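Local coordinates for uncharacterized protein YacP (Bacillus subtilis, PDB 5MQ8), which is an endoribonuclease, also called Rae1, of the PIN-related NYN family that takes part in ribosome-dependent mRNA decay, at residues H55-L60 with V71-E76; I49-A54 with E78-R83; A14-K19 with E123-V128. All coordinates share one frame; numbering follows the deposited sequence.

Interaction 1: residues H55-L60 with V71-E76; sequences HLVKGL and VIFTKE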
ATOM      1  N   HIS A  55     -14.023  -7.151 -28.779  1.00 44.95           N
ATOM      2  CA  HIS A  55     -13.125  -7.568 -29.861  1.00 46.41           C
ATOM      3  C   HIS A  55     -11.726  -6.958 -29.769  1.00 51.84           C
ATOM      4  O   HIS A  55     -10.809  -7.454 -30.434  1.00 52.25           O
ATOM      5  CB  HIS A  55     -13.745  -7.318 -31.241  1.00 47.32           C
ATOM      6  CG  HIS A  55     -14.848  -8.280 -31.527  1.00 50.97           C
ATOM      7  ND1 HIS A  55     -14.584  -9.603 -31.865  1.00 52.83           N
ATOM      8  CD2 HIS A  55     -16.183  -8.115 -31.405  1.00 52.77           C
ATOM      9  CE1 HIS A  55     -15.766 -10.182 -31.978  1.00 52.41           C
ATOM     10  NE2 HIS A  55     -16.756  -9.328 -31.703  1.00 52.80           N
ATOM     11  N   LEU A  56     -11.554  -5.902 -28.950  1.00 47.01           N
ATOM     12  CA  LEU A  56     -10.261  -5.220 -28.805  1.00 45.98           C
ATOM     13  C   LEU A  56      -9.603  -5.420 -27.435  1.00 48.18           C
ATOM     14  O   LEU A  56      -8.371  -5.383 -27.333  1.00 48.54           O
ATOM     15  CB  LEU A  56     -10.406  -3.717 -29.108  1.00 45.77           C
ATOM     16  CG  LEU A  56     -11.018  -3.333 -30.465  1.00 49.82           C
ATOM     17  CD1 LEU A  56     -11.680  -1.977 -30.395  1.00 48.88           C
ATOM     18  CD2 LEU A  56      -9.975  -3.359 -31.569  1.00 53.02           C
ATOM     19  N   VAL A  57     -10.412  -5.586 -26.377  1.00 42.06           N
ATOM     20  CA  VAL A  57      -9.885  -5.737 -25.023  1.00 40.98           C
ATOM     21  C   VAL A  57     -10.182  -7.126 -24.470  1.00 45.15           C
ATOM     22  O   VAL A  57     -11.303  -7.625 -24.607  1.00 44.62           O
ATOM     23  CB  VAL A  57     -10.367  -4.603 -24.066  1.00 44.00           C
ATOM     24  CG1 VAL A  57      -9.691  -4.697 -22.690  1.00 43.34           C
ATOM     25  CG2 VAL A  57     -10.141  -3.218 -24.680  1.00 43.20           C
ATOM     26  N   LYS A  58      -9.158  -7.726 -23.832  1.00 42.63           N
ATOM     27  CA  LYS A  58      -9.183  -9.039 -23.191  1.00 43.37           C
ATOM     28  C   LYS A  58     -10.294  -9.106 -22.145  1.00 49.15           C
ATOM     29  O   LYS A  58     -10.402  -8.217 -21.292  1.00 47.70           O
ATOM     30  CB  LYS A  58      -7.805  -9.316 -22.555  1.00 46.02           C
ATOM     31  CG  LYS A  58      -7.708 -10.563 -21.685  1.00 59.47           C
ATOM     32  CD  LYS A  58      -7.336 -11.828 -22.432  1.00 70.64           C
ATOM     33  CE  LYS A  58      -7.788 -13.059 -21.680  1.00 85.87           C
ATOM     34  NZ  LYS A  58      -7.041 -13.254 -20.403  1.00 96.93           N
ATOM     35  N   GLY A  59     -11.113 -10.154 -22.245  1.00 48.55           N
ATOM     36  CA  GLY A  59     -12.214 -10.418 -21.328  1.00 49.37           C
ATOM     37  C   GLY A  59     -11.722 -10.791 -19.945  1.00 57.01           C
ATOM     38  O   GLY A  59     -10.602 -11.295 -19.787  1.00 55.29           O
ATOM     39  N   LEU A  60     -12.549 -10.494 -18.934  1.00 58.40           N
ATOM     40  CA  LEU A  60     -12.273 -10.755 -17.521  1.00 60.56           C
ATOM     41  C   LEU A  60     -12.143 -12.252 -17.214  1.00 71.01           C
ATOM     42  O   LEU A  60     -11.246 -12.635 -16.454  1.00 71.44           O
ATOM     43  CB  LEU A  60     -13.371 -10.112 -16.650  1.00 60.26           C
ATOM     44  CG  LEU A  60     -13.034  -8.831 -15.870  1.00 64.81           C
ATOM     45  CD1 LEU A  60     -12.054  -7.926 -16.603  1.00 64.70           C
ATOM     46  CD2 LEU A  60     -14.296  -8.053 -15.548  1.00 67.50           C
ATOM     47  N   VAL A  71     -17.732  -3.115 -14.744  1.00 32.38           N
ATOM     48  CA  VAL A  71     -17.028  -3.334 -16.001  1.00 31.97           C
ATOM     49  C   VAL A  71     -17.933  -4.146 -16.920  1.00 37.81           C
ATOM     50  O   VAL A  71     -18.360  -5.242 -16.548  1.00 37.85           O
ATOM     51  CB  VAL A  71     -15.649  -4.002 -15.761  1.00 34.11           C
ATOM     52  CG1 VAL A  71     -15.007  -4.428 -17.070  1.00 32.90           C
ATOM     53  CG2 VAL A  71     -14.719  -3.075 -14.970  1.00 33.46           C
ATOM     54  N   ILE A  72     -18.242  -3.592 -18.113  1.00 34.55           N
ATOM     55  CA  ILE A  72     -19.135  -4.222 -19.088  1.00 33.79           C
ATOM     56  C   ILE A  72     -18.440  -4.409 -20.418  1.00 38.07           C
ATOM     57  O   ILE A  72     -17.816  -3.483 -20.920  1.00 38.32           O
ATOM     58  CB  ILE A  72     -20.487  -3.447 -19.208  1.00 36.35           C
ATOM     59  CG1 ILE A  72     -21.328  -3.649 -17.939  1.00 36.20           C
ATOM     60  CG2 ILE A  72     -21.303  -3.882 -20.444  1.00 37.77           C
ATOM     61  CD1 ILE A  72     -22.406  -2.692 -17.743  1.00 38.28           C
ATOM     62  N   PHE A  73     -18.528  -5.616 -20.970  1.00 34.49           N
ATOM     63  CA  PHE A  73     -17.990  -5.920 -22.282  1.00 34.66           C
ATOM     64  C   PHE A  73     -19.144  -5.909 -23.283  1.00 41.46           C
ATOM     65  O   PHE A  73     -20.255  -6.312 -22.934  1.00 41.77           O
ATOM     66  CB  PHE A  73     -17.237  -7.263 -22.277  1.00 35.66           C
ATOM     67  CG  PHE A  73     -15.852  -7.162 -21.680  1.00 36.13           C
ATOM     68  CD1 PHE A  73     -15.669  -7.147 -20.304  1.00 39.40           C
ATOM     69  CD2 PHE A  73     -14.734  -7.047 -22.491  1.00 37.50           C
ATOM     70  CE1 PHE A  73     -14.390  -7.027 -19.748  1.00 39.67           C
ATOM     71  CE2 PHE A  73     -13.456  -6.938 -21.935  1.00 40.46           C
ATOM     72  CZ  PHE A  73     -13.295  -6.918 -20.563  1.00 38.67           C
ATOM     73  N   THR A  74     -18.903  -5.395 -24.505  1.00 38.99           N
ATOM     74  CA  THR A  74     -19.936  -5.354 -25.550  1.00 39.03           C
ATOM     75  C   THR A  74     -20.247  -6.780 -26.052  1.00 45.65           C
ATOM     76  O   THR A  74     -19.475  -7.704 -25.789  1.00 43.77           O
ATOM     77  CB  THR A  74     -19.507  -4.443 -26.720  1.00 39.80           C
ATOM     78  OG1 THR A  74     -18.277  -4.912 -27.278  1.00 40.28           O
ATOM     79  CG2 THR A  74     -19.399  -2.982 -26.330  1.00 33.05           C
ATOM     80  N   LYS A  75     -21.394  -6.956 -26.749  1.00 46.78           N
ATOM     81  CA  LYS A  75     -21.773  -8.218 -27.393  1.00 48.72           C
ATOM     82  C   LYS A  75     -21.011  -8.276 -28.721  1.00 56.59           C
ATOM     83  O   LYS A  75     -20.340  -7.300 -29.077  1.00 57.91           O
ATOM     84  CB  LYS A  75     -23.291  -8.275 -27.681  1.00 51.99           C
ATOM     85  CG  LYS A  75     -24.199  -8.358 -26.460  1.00 64.51           C
ATOM     86  CD  LYS A  75     -24.603  -9.780 -26.067  1.00 75.35           C
ATOM     87  CE  LYS A  75     -25.820 -10.278 -26.810  1.00 83.90           C
ATOM     88  NZ  LYS A  75     -26.181 -11.656 -26.395  1.00 90.33           N
ATOM     89  N   GLU A  76     -21.210  -9.367 -29.494  1.00 54.77           N
ATOM     90  CA  GLU A  76     -20.542  -9.690 -30.765  1.00 55.27           C
ATOM     91  C   GLU A  76     -20.382  -8.509 -31.780  1.00 57.14           C
ATOM     92  O   GLU A  76     -19.242  -8.114 -32.028  1.00 57.53           O
ATOM     93  CB  GLU A  76     -21.195 -10.908 -31.446  1.00 57.21           C
ATOM     94  CG  GLU A  76     -20.189 -11.769 -32.204  1.00 72.77           C
ATOM     95  CD  GLU A  76     -20.706 -13.112 -32.688  1.00106.24           C
ATOM     96  OE1 GLU A  76     -20.697 -14.077 -31.889  1.00103.40           O
ATOM     97  OE2 GLU A  76     -21.097 -13.208 -33.875  1.00105.84           O
TER
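The far end of the Phe73 ring meets the backbone of Val57 to Leu60 and the side chains of Val57 and Leu60, where the loop leaving strand 47-52 folds back over strand 70-73, an outermost strand of the parallel sheet in this PIN-like NYN domain. Apolar contacts make up most of the join. With CG anti to its carbonyl carbon (chi1 -78°), the Phe73 ring extends toward the loop. Its CE1 lies 4.0 Å from Leu60 CD1, while CE2 approaches Val57 CB at 4.4 Å. The other methyl of Leu60, CD2, reaches past the ring to Val71 CG1 at 4.0 Å, so one leucine touches two residues of the strand. Gly59 adds a CH-pi contact, its CA 4.1 Å from the centroid of the Phe73 ring but off-centre, 30° from the normal. Phe52 of strand 47-52 also meets this ring.

Two carbonyls of the loop approach the ring as well. Val57 O sits at the edge near the ring plane, 3.5 Å from Phe73 CE2, whereas Lys58 O comes in obliquely, 3.3 Å from Phe73 CZ, and is held by Arg30 of helix 23-44. The polar link across the contact lies at the exposed end: His55 NE2 donates a weak, bent hydrogen bond (124° at the hydrogen) to Glu76 O at 2.8 Å, the carbonyl oxygen lying near the imidazole plane with His55 CD2 only 3.1 Å from it.

Interaction 2: residues I49-A54 with E78-R83; sequences IVVFDA and ETADER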
ATOM      1  N   ILE A  49     -19.025   3.433 -14.816  1.00 28.75           N
ATOM      2  CA  ILE A  49     -19.196   2.202 -15.579  1.00 27.81           C
ATOM      3  C   ILE A  49     -18.188   2.212 -16.725  1.00 31.28           C
ATOM      4  O   ILE A  49     -18.182   3.133 -17.540  1.00 31.52           O
ATOM      5  CB  ILE A  49     -20.659   1.926 -16.033  1.00 30.75           C
ATOM      6  CG1 ILE A  49     -21.627   1.921 -14.817  1.00 31.52           C
ATOM      7  CG2 ILE A  49     -20.731   0.587 -16.804  1.00 30.79           C
ATOM      8  CD1 ILE A  49     -23.129   1.828 -15.147  1.00 38.37           C
ATOM      9  N   VAL A  50     -17.338   1.189 -16.786  1.00 28.45           N
ATOM     10  CA  VAL A  50     -16.331   1.090 -17.844  1.00 27.40           C
ATOM     11  C   VAL A  50     -16.805   0.081 -18.886  1.00 30.44           C
ATOM     12  O   VAL A  50     -17.069  -1.076 -18.556  1.00 30.71           O
ATOM     13  CB  VAL A  50     -14.901   0.798 -17.305  1.00 29.95           C
ATOM     14  CG1 VAL A  50     -13.867   0.858 -18.426  1.00 28.83           C
ATOM     15  CG2 VAL A  50     -14.525   1.784 -16.201  1.00 29.75           C
ATOM     16  N   VAL A  51     -16.909   0.534 -20.135  1.00 26.15           N
ATOM     17  CA  VAL A  51     -17.350  -0.269 -21.273  1.00 26.36           C
ATOM     18  C   VAL A  51     -16.167  -0.579 -22.185  1.00 31.29           C
ATOM     19  O   VAL A  51     -15.523   0.323 -22.736  1.00 30.93           O
ATOM     20  CB  VAL A  51     -18.547   0.389 -22.028  1.00 30.61           C
ATOM     21  CG1 VAL A  51     -18.966  -0.430 -23.257  1.00 30.99           C
ATOM     22  CG2 VAL A  51     -19.728   0.579 -21.093  1.00 30.28           C
ATOM     23  N   PHE A  52     -15.885  -1.861 -22.327  1.00 28.72           N
ATOM     24  CA  PHE A  52     -14.813  -2.349 -23.160  1.00 28.72           C
ATOM     25  C   PHE A  52     -15.372  -3.055 -24.382  1.00 34.40           C
ATOM     26  O   PHE A  52     -16.250  -3.919 -24.270  1.00 33.57           O
ATOM     27  CB  PHE A  52     -13.903  -3.315 -22.389  1.00 30.71           C
ATOM     28  CG  PHE A  52     -13.048  -2.686 -21.317  1.00 33.32           C
ATOM     29  CD1 PHE A  52     -12.008  -1.821 -21.648  1.00 36.28           C
ATOM     30  CD2 PHE A  52     -13.236  -3.006 -19.977  1.00 35.60           C
ATOM     31  CE1 PHE A  52     -11.192  -1.264 -20.652  1.00 36.77           C
ATOM     32  CE2 PHE A  52     -12.418  -2.446 -18.983  1.00 37.72           C
ATOM     33  CZ  PHE A  52     -11.411  -1.573 -19.328  1.00 35.51           C
ATOM     34  N   ASP A  53     -14.841  -2.697 -25.553  1.00 31.75           N
ATOM     35  CA  ASP A  53     -15.197  -3.350 -26.793  1.00 32.55           C
ATOM     36  C   ASP A  53     -14.557  -4.760 -26.678  1.00 37.59           C
ATOM     37  O   ASP A  53     -13.335  -4.865 -26.559  1.00 35.84           O
ATOM     38  CB  ASP A  53     -14.603  -2.565 -27.981  1.00 34.70           C
ATOM     39  CG  ASP A  53     -14.987  -3.147 -29.332  1.00 41.08           C
ATOM     40  OD1 ASP A  53     -14.603  -4.310 -29.610  1.00 40.56           O
ATOM     41  OD2 ASP A  53     -15.687  -2.447 -30.100  1.00 41.46           O
ATOM     42  N   ALA A  54     -15.399  -5.820 -26.648  1.00 37.00           N
ATOM     43  CA  ALA A  54     -14.971  -7.221 -26.485  1.00 38.39           C
ATOM     44  C   ALA A  54     -14.023  -7.761 -27.579  1.00 45.68           C
ATOM     45  O   ALA A  54     -13.298  -8.727 -27.327  1.00 45.45           O
ATOM     46  CB  ALA A  54     -16.187  -8.124 -26.350  1.00 38.93           C
ATOM     47  N   GLU A  78     -21.568  -5.385 -31.489  1.00 43.16           N
ATOM     48  CA  GLU A  78     -21.963  -4.198 -30.756  1.00 39.55           C
ATOM     49  C   GLU A  78     -20.745  -3.368 -30.441  1.00 38.56           C
ATOM     50  O   GLU A  78     -19.734  -3.901 -29.999  1.00 37.65           O
ATOM     51  CB  GLU A  78     -22.696  -4.624 -29.474  1.00 40.36           C
ATOM     52  CG  GLU A  78     -23.309  -3.475 -28.693  1.00 40.50           C
ATOM     53  CD  GLU A  78     -23.704  -3.816 -27.270  1.00 43.66           C
ATOM     54  OE1 GLU A  78     -24.601  -3.129 -26.736  1.00 38.98           O
ATOM     55  OE2 GLU A  78     -23.116  -4.752 -26.682  1.00 35.22           O
ATOM     56  N   THR A  79     -20.829  -2.065 -30.696  1.00 34.45           N
ATOM     57  CA  THR A  79     -19.732  -1.147 -30.393  1.00 33.95           C
ATOM     58  C   THR A  79     -19.988  -0.512 -29.021  1.00 37.06           C
ATOM     59  O   THR A  79     -21.124  -0.520 -28.538  1.00 35.50           O
ATOM     60  CB  THR A  79     -19.586  -0.083 -31.487  1.00 42.07           C
ATOM     61  OG1 THR A  79     -20.861   0.513 -31.717  1.00 42.37           O
ATOM     62  CG2 THR A  79     -19.021  -0.655 -32.794  1.00 39.46           C
ATOM     63  N   ALA A  80     -18.929   0.043 -28.410  1.00 33.71           N
ATOM     64  CA  ALA A  80     -18.960   0.684 -27.105  1.00 32.89           C
ATOM     65  C   ALA A  80     -19.988   1.798 -27.042  1.00 37.13           C
ATOM     66  O   ALA A  80     -20.690   1.882 -26.043  1.00 37.98           O
ATOM     67  CB  ALA A  80     -17.578   1.202 -26.730  1.00 33.47           C
ATOM     68  N   ASP A  81     -20.132   2.610 -28.115  1.00 33.24           N
ATOM     69  CA  ASP A  81     -21.114   3.697 -28.148  1.00 32.56           C
ATOM     70  C   ASP A  81     -22.566   3.197 -28.072  1.00 35.26           C
ATOM     71  O   ASP A  81     -23.409   3.896 -27.522  1.00 34.11           O
ATOM     72  CB  ASP A  81     -20.901   4.638 -29.348  1.00 33.82           C
ATOM     73  CG  ASP A  81     -21.203   4.048 -30.696  1.00 38.90           C
ATOM     74  OD1 ASP A  81     -20.543   3.073 -31.065  1.00 39.23           O
ATOM     75  OD2 ASP A  81     -22.045   4.616 -31.415  1.00 42.34           O
ATOM     76  N   GLU A  82     -22.841   1.998 -28.618  1.00 32.09           N
ATOM     77  CA  GLU A  82     -24.171   1.377 -28.597  1.00 32.45           C
ATOM     78  C   GLU A  82     -24.499   0.881 -27.184  1.00 37.53           C
ATOM     79  O   GLU A  82     -25.599   1.143 -26.691  1.00 38.09           O
ATOM     80  CB  GLU A  82     -24.277   0.240 -29.626  1.00 33.39           C
ATOM     81  CG  GLU A  82     -24.244   0.744 -31.062  1.00 38.96           C
ATOM     82  CD  GLU A  82     -24.112  -0.299 -32.158  1.00 59.30           C
ATOM     83  OE1 GLU A  82     -23.742  -1.457 -31.858  1.00 44.49           O
ATOM     84  OE2 GLU A  82     -24.335   0.061 -33.335  1.00 61.27           O
ATOM     85  N   ARG A  83     -23.522   0.233 -26.512  1.00 33.45           N
ATOM     86  CA  ARG A  83     -23.682  -0.228 -25.133  1.00 33.31           C
ATOM     87  C   ARG A  83     -23.824   0.953 -24.177  1.00 34.96           C
ATOM     88  O   ARG A  83     -24.698   0.935 -23.317  1.00 34.44           O
ATOM     89  CB  ARG A  83     -22.562  -1.199 -24.709  1.00 33.03           C
ATOM     90  CG  ARG A  83     -22.679  -1.724 -23.263  1.00 40.26           C
ATOM     91  CD  ARG A  83     -23.975  -2.476 -22.972  1.00 38.64           C
ATOM     92  NE  ARG A  83     -24.043  -3.695 -23.767  1.00 34.31           N
ATOM     93  CZ  ARG A  83     -24.127  -4.925 -23.278  1.00 52.97           C
ATOM     94  NH1 ARG A  83     -24.246  -5.123 -21.971  1.00 32.87           N
ATOM     95  NH2 ARG A  83     -24.135  -5.966 -24.095  1.00 50.00           N
TER
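Val51 faces Ala80 and Arg83, and a single methyl does the touching: Val51 CG1 lies 3.9 Å from Arg83 CG and 4.1 Å from Ala80 CB. The valine and the arginine side chains cross at about a right angle; CG1 meets CB and CG of Arg83, whose charged end leads away. Two residues on, Asp53 comes near the start of the helix without bonding to it. Its OD2 stays 4.3 Å from Thr79 CA, while OD1 accepts from His55 N.

These contacts seat the first turn of helix 80-90 on strand 47-52 of the parallel sheet of this PIN-like alpha/beta domain, with Ile84 and Leu87 continuing the packing on Val51. Beyond CG, Arg83 bends twice (chi2 59°, chi3 65°) and its guanidinium forms a side-on salt bridge with Glu78, NE to OE1 at 3.1 Å and NH2 to OE2 at 3.0 Å. The Glu78 carboxylate is shared further, OE1 with Lys86 NZ and OE2 with Lys75 N. Thr79, at the N-cap position, is tied down by residues of the helix it precedes: its N donates to Glu82 OE1 at 3.2 Å, and its OG1 to Asp81 OD1 at 2.7 Å. Both carboxylate oxygens are met from above their planes, and Asp81 OD2 in turn accepts from Trp109 N.

Interaction 3: residues A14-K19 with E123-V128; sequences AWPQLK and ELLREV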
ATOM      1  N   ALA A  14      -5.392   6.462 -25.658  1.00 33.80           N
ATOM      2  CA  ALA A  14      -5.090   7.886 -25.514  1.00 32.97           C
ATOM      3  C   ALA A  14      -4.198   8.254 -24.309  1.00 38.42           C
ATOM      4  O   ALA A  14      -3.593   9.318 -24.326  1.00 39.11           O
ATOM      5  CB  ALA A  14      -6.385   8.680 -25.469  1.00 33.20           C
ATOM      6  N   TRP A  15      -4.153   7.413 -23.256  1.00 34.23           N
ATOM      7  CA  TRP A  15      -3.373   7.713 -22.055  1.00 32.00           C
ATOM      8  C   TRP A  15      -1.957   7.148 -22.193  1.00 39.05           C
ATOM      9  O   TRP A  15      -1.813   5.953 -22.498  1.00 37.72           O
ATOM     10  CB  TRP A  15      -4.083   7.199 -20.787  1.00 28.68           C
ATOM     11  CG  TRP A  15      -5.427   7.826 -20.491  1.00 27.80           C
ATOM     12  CD1 TRP A  15      -6.103   8.734 -21.253  1.00 30.29           C
ATOM     13  CD2 TRP A  15      -6.254   7.572 -19.346  1.00 26.47           C
ATOM     14  NE1 TRP A  15      -7.295   9.064 -20.652  1.00 29.20           N
ATOM     15  CE2 TRP A  15      -7.408   8.374 -19.475  1.00 30.04           C
ATOM     16  CE3 TRP A  15      -6.100   6.795 -18.186  1.00 26.94           C
ATOM     17  CZ2 TRP A  15      -8.428   8.379 -18.512  1.00 28.80           C
ATOM     18  CZ3 TRP A  15      -7.113   6.802 -17.234  1.00 27.61           C
ATOM     19  CH2 TRP A  15      -8.259   7.585 -17.404  1.00 28.08           C
ATOM     20  N   PRO A  16      -0.907   7.995 -21.998  1.00 38.34           N
ATOM     21  CA  PRO A  16       0.487   7.522 -22.179  1.00 38.41           C
ATOM     22  C   PRO A  16       0.888   6.308 -21.353  1.00 43.13           C
ATOM     23  O   PRO A  16       1.545   5.419 -21.891  1.00 43.70           O
ATOM     24  CB  PRO A  16       1.341   8.755 -21.841  1.00 40.49           C
ATOM     25  CG  PRO A  16       0.445   9.918 -22.103  1.00 45.60           C
ATOM     26  CD  PRO A  16      -0.941   9.442 -21.687  1.00 41.17           C
ATOM     27  N   GLN A  17       0.477   6.236 -20.075  1.00 40.22           N
ATOM     28  CA  GLN A  17       0.811   5.091 -19.220  1.00 40.10           C
ATOM     29  C   GLN A  17      -0.013   3.820 -19.542  1.00 43.31           C
ATOM     30  O   GLN A  17       0.292   2.745 -19.009  1.00 43.32           O
ATOM     31  CB  GLN A  17       0.727   5.456 -17.727  1.00 42.08           C
ATOM     32  CG  GLN A  17       1.871   6.360 -17.240  1.00 68.55           C
ATOM     33  CD  GLN A  17       2.347   6.007 -15.843  1.00 95.98           C
ATOM     34  OE1 GLN A  17       1.566   5.909 -14.885  1.00 94.04           O
ATOM     35  NE2 GLN A  17       3.652   5.835 -15.689  1.00 87.55           N
ATOM     36  N   LEU A  18      -1.009   3.927 -20.450  1.00 38.30           N
ATOM     37  CA  LEU A  18      -1.843   2.794 -20.858  1.00 37.30           C
ATOM     38  C   LEU A  18      -1.540   2.268 -22.258  1.00 41.38           C
ATOM     39  O   LEU A  18      -1.502   1.053 -22.440  1.00 39.50           O
ATOM     40  CB  LEU A  18      -3.346   3.145 -20.791  1.00 36.54           C
ATOM     41  CG  LEU A  18      -3.983   3.458 -19.431  1.00 39.95           C
ATOM     42  CD1 LEU A  18      -5.484   3.572 -19.566  1.00 38.88           C
ATOM     43  CD2 LEU A  18      -3.683   2.393 -18.426  1.00 42.63           C
ATOM     44  N   LYS A  19      -1.381   3.173 -23.249  1.00 39.71           N
ATOM     45  CA  LYS A  19      -1.222   2.836 -24.677  1.00 40.56           C
ATOM     46  C   LYS A  19      -0.140   1.794 -24.998  1.00 46.43           C
ATOM     47  O   LYS A  19      -0.304   1.077 -25.983  1.00 45.95           O
ATOM     48  CB  LYS A  19      -1.046   4.090 -25.556  1.00 42.77           C
ATOM     49  CG  LYS A  19       0.241   4.880 -25.346  1.00 55.55           C
ATOM     50  CD  LYS A  19       0.367   6.010 -26.362  1.00 65.84           C
ATOM     51  CE  LYS A  19      -0.267   7.295 -25.897  1.00 79.83           C
ATOM     52  NZ  LYS A  19      -0.201   8.345 -26.943  1.00 93.03           N
ATOM     53  N   GLU A 123      -9.248  15.111 -20.667  1.00 36.20           N
ATOM     54  CA  GLU A 123      -9.938  15.660 -19.504  1.00 36.09           C
ATOM     55  C   GLU A 123     -10.043  14.623 -18.406  1.00 38.56           C
ATOM     56  O   GLU A 123      -9.751  14.951 -17.253  1.00 38.95           O
ATOM     57  CB  GLU A 123     -11.344  16.147 -19.870  1.00 38.09           C
ATOM     58  CG  GLU A 123     -11.399  17.559 -20.423  1.00 54.89           C
ATOM     59  CD  GLU A 123     -12.585  17.853 -21.324  1.00 73.76           C
ATOM     60  OE1 GLU A 123     -13.718  17.423 -21.005  1.00 65.94           O
ATOM     61  OE2 GLU A 123     -12.374  18.529 -22.355  1.00 69.41           O
ATOM     62  N   LEU A 124     -10.463  13.373 -18.746  1.00 32.33           N
ATOM     63  CA  LEU A 124     -10.578  12.321 -17.740  1.00 30.67           C
ATOM     64  C   LEU A 124      -9.211  12.020 -17.133  1.00 35.65           C
ATOM     65  O   LEU A 124      -9.107  11.957 -15.909  1.00 35.74           O
ATOM     66  CB  LEU A 124     -11.284  11.047 -18.258  1.00 29.60           C
ATOM     67  CG  LEU A 124     -11.543   9.938 -17.199  1.00 31.67           C
ATOM     68  CD1 LEU A 124     -12.399  10.434 -16.041  1.00 29.81           C
ATOM     69  CD2 LEU A 124     -12.134   8.687 -17.830  1.00 29.91           C
ATOM     70  N   LEU A 125      -8.161  11.920 -17.977  1.00 32.76           N
ATOM     71  CA  LEU A 125      -6.781  11.687 -17.529  1.00 32.95           C
ATOM     72  C   LEU A 125      -6.315  12.760 -16.518  1.00 37.83           C
ATOM     73  O   LEU A 125      -5.775  12.405 -15.474  1.00 37.72           O
ATOM     74  CB  LEU A 125      -5.814  11.596 -18.726  1.00 32.64           C
ATOM     75  CG  LEU A 125      -4.295  11.426 -18.409  1.00 36.38           C
ATOM     76  CD1 LEU A 125      -3.995  10.089 -17.697  1.00 35.34           C
ATOM     77  CD2 LEU A 125      -3.467  11.540 -19.674  1.00 36.78           C
ATOM     78  N   ARG A 126      -6.554  14.060 -16.830  1.00 34.82           N
ATOM     79  CA  ARG A 126      -6.197  15.220 -15.987  1.00 34.42           C
ATOM     80  C   ARG A 126      -6.883  15.121 -14.609  1.00 35.60           C
ATOM     81  O   ARG A 126      -6.240  15.339 -13.589  1.00 35.02           O
ATOM     82  CB  ARG A 126      -6.558  16.542 -16.707  1.00 37.18           C
ATOM     83  CG  ARG A 126      -6.200  17.814 -15.934  1.00 57.29           C
ATOM     84  CD  ARG A 126      -6.895  19.046 -16.491  1.00 78.23           C
ATOM     85  NE  ARG A 126      -7.053  20.080 -15.464  1.00 96.32           N
ATOM     86  CZ  ARG A 126      -7.527  21.304 -15.684  1.00115.40           C
ATOM     87  NH1 ARG A 126      -7.891  21.674 -16.906  1.00107.01           N
ATOM     88  NH2 ARG A 126      -7.633  22.171 -14.684  1.00101.89           N
ATOM     89  N   GLU A 127      -8.165  14.745 -14.596  1.00 31.44           N
ATOM     90  CA  GLU A 127      -8.983  14.521 -13.404  1.00 31.38           C
ATOM     91  C   GLU A 127      -8.432  13.339 -12.597  1.00 36.06           C
ATOM     92  O   GLU A 127      -8.225  13.469 -11.392  1.00 36.78           O
ATOM     93  CB  GLU A 127     -10.434  14.260 -13.800  1.00 32.29           C
ATOM     94  CG  GLU A 127     -11.151  15.520 -14.246  1.00 40.96           C
ATOM     95  CD  GLU A 127     -12.630  15.400 -14.549  1.00 63.17           C
ATOM     96  OE1 GLU A 127     -13.232  14.337 -14.265  1.00 46.92           O
ATOM     97  OE2 GLU A 127     -13.200  16.404 -15.036  1.00 71.28           O
ATOM     98  N   VAL A 128      -8.133  12.212 -13.281  1.00 30.36           N
ATOM     99  CA  VAL A 128      -7.554  11.019 -12.659  1.00 29.01           C
ATOM    100  C   VAL A 128      -6.192  11.332 -12.013  1.00 32.52           C
ATOM    101  O   VAL A 128      -5.965  10.934 -10.874  1.00 32.25           O
ATOM    102  CB  VAL A 128      -7.508   9.810 -13.652  1.00 30.82           C
ATOM    103  CG1 VAL A 128      -6.545   8.726 -13.192  1.00 29.75           C
ATOM    104  CG2 VAL A 128      -8.904   9.229 -13.879  1.00 29.72           C
TER
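A buried tryptophan joins the segment after helix 8-14 to the start of the long helix 121-145 in this PIN-like alpha/beta domain: Trp15, just past the end of the shorter helix, lays its indole against Leu124, Leu125 and Val128. Leu125 takes one face. Its CB stands over the five-membered ring of Trp15, 3.7 Å from the centroid and 18° off the normal, in a CH-pi contact that is closest at Trp15 NE1, 3.5 Å from Leu125 CB. The leucine and indole run antiparallel past one another, with Leu125 CD1 3.8 Å from Trp15 CD2. The other methyl, Leu125 CD2, reaches Pro16 CD at 3.9 Å.

Leu124 comes at the edge instead, its CG in the indole plane and 3.7 Å from Trp15 CZ2. One helical turn further on, Val128 CG2 approaches Trp15 CH2 obliquely at 3.9 Å, the two side chains crossing at about a right angle. With CG anti to its carbonyl carbon (chi1 -63°), Trp15 directs its indole toward helix 121-145. Its carbonyl oxygen accepts from both Leu18 N and Lys19 N, fastening the weakly bonded turn that follows.

Leu33 of helix 23-44 also touches Trp15, and Leu124 reaches on to Leu4 and Val6 of strand 3-7. Nearby, Gln17 packs on Pro147 of the second subunit. Across the two segments the contact is wholly apolar, yet the indole nitrogen is satisfied: Trp15 NE1 donates to Ala121 O at the beginning of the long helix, a directional bond that would fix the rotation of a ring otherwise held by aliphatic surfaces.

In the fold
Interactions 1 and 2 are neighbours, their centres 7 Å apart, and meet through the sheet: Ile72 of interaction 1 pairs by backbone bonds with Val50 and Phe52 of interaction 2. The first packs a loop on edge strand 70-73 at the surface; the second, partly buried, seats helix 80-90 on the adjoining strand 47-52. Interaction 3 is the buried contact, with its centre 18 to 20 Å from the others, and ties residues far apart in sequence. The chemistry follows the place: a weak histidine-carbonyl bond and an aromatic ring at the surface, one valine methyl beside a helix N-terminus with a salt bridge back to the residue before its N-cap in interaction 2, and aliphatic groups around an indole in interaction 3.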